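Local coordinates for protein peptidoglycan glycosyltransferase (Burkholderia ambifaria, PDB 5UY7) that is a penicillin-binding protein, a cell-wall enzyme family member whose modelled part carries a transpeptidase domain of the beta-lactamase-like fold, at residues Ser270-Phe275 / Ile348-Ala353. Residues are numbered along the deposited sequence; the frame is centred on the assembly and turned at random.
Sequences SIMKPF and IGLGQA. With SO4 (sulfate ion), chain B.
F275, in helix 273-282, and I348, just past the end of helix 338-347, are the nearest CA pair across the contact, 9.3 Å apart (F275 CA to I348 CA). The helix before I348 ends in a Schellman motif with G349, at positive phi, as its C-prime residue, and a type II turn from G349 to Q352 follows. I348 CD1 stands 4.0 Å from the centroid of the F275 ring and only 7° off the ring normal, a CH-pi contact centred over one face. CG1 of I348 lies between its backbone N and carbonyl carbon (chi1 56°) and, with CD1 extended beyond it, this puts the methyl over the ring. M272 bends at chi2 and chi3, bringing its methyl CE to meet L350 CD1 tip to tip at 3.9 Å; I348 CD1 lies 4.2 Å from the same CE. S270 and K273 fit the SxxK pattern of this family, consistent with an active-site serine and lysine: K273 NZ donates to S270 OG at 2.8 Å, and O4 of a sulfate ion, probably from the crystallisation liquor, accepts from S270 OG. K273 NZ is also hydrogen-bonded to N326 OD1 and S324 O. Next to this pair in sequence, M272 and F275 make the buried apolar contact, which joins the 3-10 turn at M272 and helix 273-282 to the loop that leaves helix 338-347, while helix 390-401 packs on F275 through A396, Y397 and I400.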
loop_
_atom_site.group_PDB
_atom_site.type_symbol
_atom_site.label_atom_id
_atom_site.label_comp_id
_atom_site.label_asym_id
_atom_site.label_seq_id
_atom_site.Cartn_x
_atom_site.Cartn_y
_atom_site.Cartn_z
ATOM N N SER A 270 2.267 -5.607 6.226
ATOM C CA SER A 270 1.033 -6.081 5.597
ATOM C C SER A 270 0.666 -5.317 4.332
ATOM O O SER A 270 -0.155 -5.803 3.546
ATOM C CB SER A 270 -0.129 -6.007 6.587
ATOM O OG SER A 270 0.104 -6.870 7.686
ATOM N N ILE A 271 1.255 -4.140 4.108
ATOM C CA ILE A 271 0.998 -3.392 2.878
ATOM C C ILE A 271 1.406 -4.181 1.642
ATOM O O ILE A 271 0.892 -3.923 0.543
ATOM C CB ILE A 271 1.721 -2.029 2.982
ATOM C CG1 ILE A 271 1.035 -1.183 4.058
ATOM C CG2 ILE A 271 1.751 -1.297 1.647
ATOM C CD1 ILE A 271 1.878 0.009 4.533
ATOM N N MET A 272 2.284 -5.172 1.795
ATOM C CA MET A 272 2.678 -5.972 0.640
ATOM C C MET A 272 1.718 -7.110 0.331
ATOM O O MET A 272 1.831 -7.694 -0.751
ATOM C CB MET A 272 4.069 -6.570 0.839
ATOM C CG MET A 272 5.179 -5.542 0.902
ATOM S SD MET A 272 5.213 -4.395 -0.489
ATOM C CE MET A 272 5.536 -5.540 -1.833
ATOM N N LYS A 273 0.815 -7.461 1.249
ATOM C CA LYS A 273 -0.027 -8.633 1.019
ATOM C C LYS A 273 -0.834 -8.526 -0.272
ATOM O O LYS A 273 -0.961 -9.549 -0.974
ATOM C CB LYS A 273 -0.924 -8.869 2.244
ATOM C CG LYS A 273 -0.127 -9.346 3.451
ATOM C CD LYS A 273 -0.901 -9.273 4.780
ATOM C CE LYS A 273 -0.042 -9.864 5.879
ATOM N NZ LYS A 273 -0.527 -9.569 7.284
ATOM N N PRO A 274 -1.365 -7.363 -0.663
ATOM C CA PRO A 274 -2.074 -7.295 -1.949
ATOM C C PRO A 274 -1.200 -7.607 -3.148
ATOM O O PRO A 274 -1.733 -8.056 -4.166
ATOM C CB PRO A 274 -2.582 -5.850 -1.990
ATOM C CG PRO A 274 -2.762 -5.513 -0.558
ATOM C CD PRO A 274 -1.591 -6.128 0.122
ATOM N N PHE A 275 0.114 -7.369 -3.073
ATOM C CA PHE A 275 0.965 -7.673 -4.222
ATOM C C PHE A 275 1.265 -9.160 -4.308
ATOM O O PHE A 275 1.358 -9.712 -5.409
ATOM C CB PHE A 275 2.264 -6.860 -4.167
ATOM C CG PHE A 275 2.036 -5.391 -4.352
ATOM C CD1 PHE A 275 1.658 -4.891 -5.587
ATOM C CD2 PHE A 275 2.156 -4.513 -3.283
ATOM C CE1 PHE A 275 1.405 -3.535 -5.764
ATOM C CE2 PHE A 275 1.907 -3.154 -3.454
ATOM C CZ PHE A 275 1.533 -2.668 -4.700
ATOM N N ILE A 348 7.281 -3.143 -9.780
ATOM C CA ILE A 348 6.606 -2.069 -9.051
ATOM C C ILE A 348 7.637 -1.112 -8.456
ATOM O O ILE A 348 7.307 -0.268 -7.614
ATOM C CB ILE A 348 5.652 -2.605 -7.963
ATOM C CG1 ILE A 348 6.375 -3.523 -6.974
ATOM C CG2 ILE A 348 4.466 -3.326 -8.601
ATOM C CD1 ILE A 348 5.573 -3.839 -5.704
ATOM N N GLY A 349 8.887 -1.223 -8.898
ATOM C CA GLY A 349 9.890 -0.221 -8.592
ATOM C C GLY A 349 10.630 -0.390 -7.282
ATOM O O GLY A 349 11.352 0.534 -6.880
ATOM N N LEU A 350 10.486 -1.522 -6.602
ATOM C CA LEU A 350 11.193 -1.701 -5.341
ATOM C C LEU A 350 12.669 -1.984 -5.600
ATOM O O LEU A 350 13.044 -2.531 -6.641
ATOM C CB LEU A 350 10.573 -2.835 -4.528
ATOM C CG LEU A 350 9.074 -2.691 -4.264
ATOM C CD1 LEU A 350 8.639 -3.697 -3.220
ATOM C CD2 LEU A 350 8.760 -1.272 -3.807
ATOM N N GLY A 351 13.510 -1.597 -4.641
ATOM C CA GLY A 351 14.948 -1.762 -4.773
ATOM C C GLY A 351 15.610 -0.783 -5.717
ATOM O O GLY A 351 16.813 -0.915 -5.983
ATOM N N GLN A 352 14.863 0.182 -6.237
ATOM C CA GLN A 352 15.350 1.132 -7.223
ATOM C C GLN A 352 14.976 2.528 -6.759
ATOM O O GLN A 352 13.817 2.782 -6.417
ATOM C CB GLN A 352 14.744 0.860 -8.599
ATOM C CG GLN A 352 14.872 -0.577 -9.055
ATOM C CD GLN A 352 13.770 -0.967 -10.011
ATOM O OE1 GLN A 352 13.746 -0.529 -11.161
ATOM N NE2 GLN A 352 12.835 -1.785 -9.534
ATOM N N ALA A 353 15.939 3.428 -6.760
ATOM C CA ALA A 353 15.673 4.767 -6.271
ATOM C C ALA A 353 14.782 5.513 -7.254
ATOM O O ALA A 353 15.058 5.510 -8.462
ATOM C CB ALA A 353 16.979 5.523 -6.066
HETATM S S SO4 B . -0.844 -4.583 10.575
HETATM O O1 SO4 B . -0.933 -3.190 10.124
HETATM O O2 SO4 B . -2.173 -5.179 10.600
HETATM O O3 SO4 B . -0.276 -4.593 11.920
HETATM O O4 SO4 B . 0.013 -5.389 9.715
#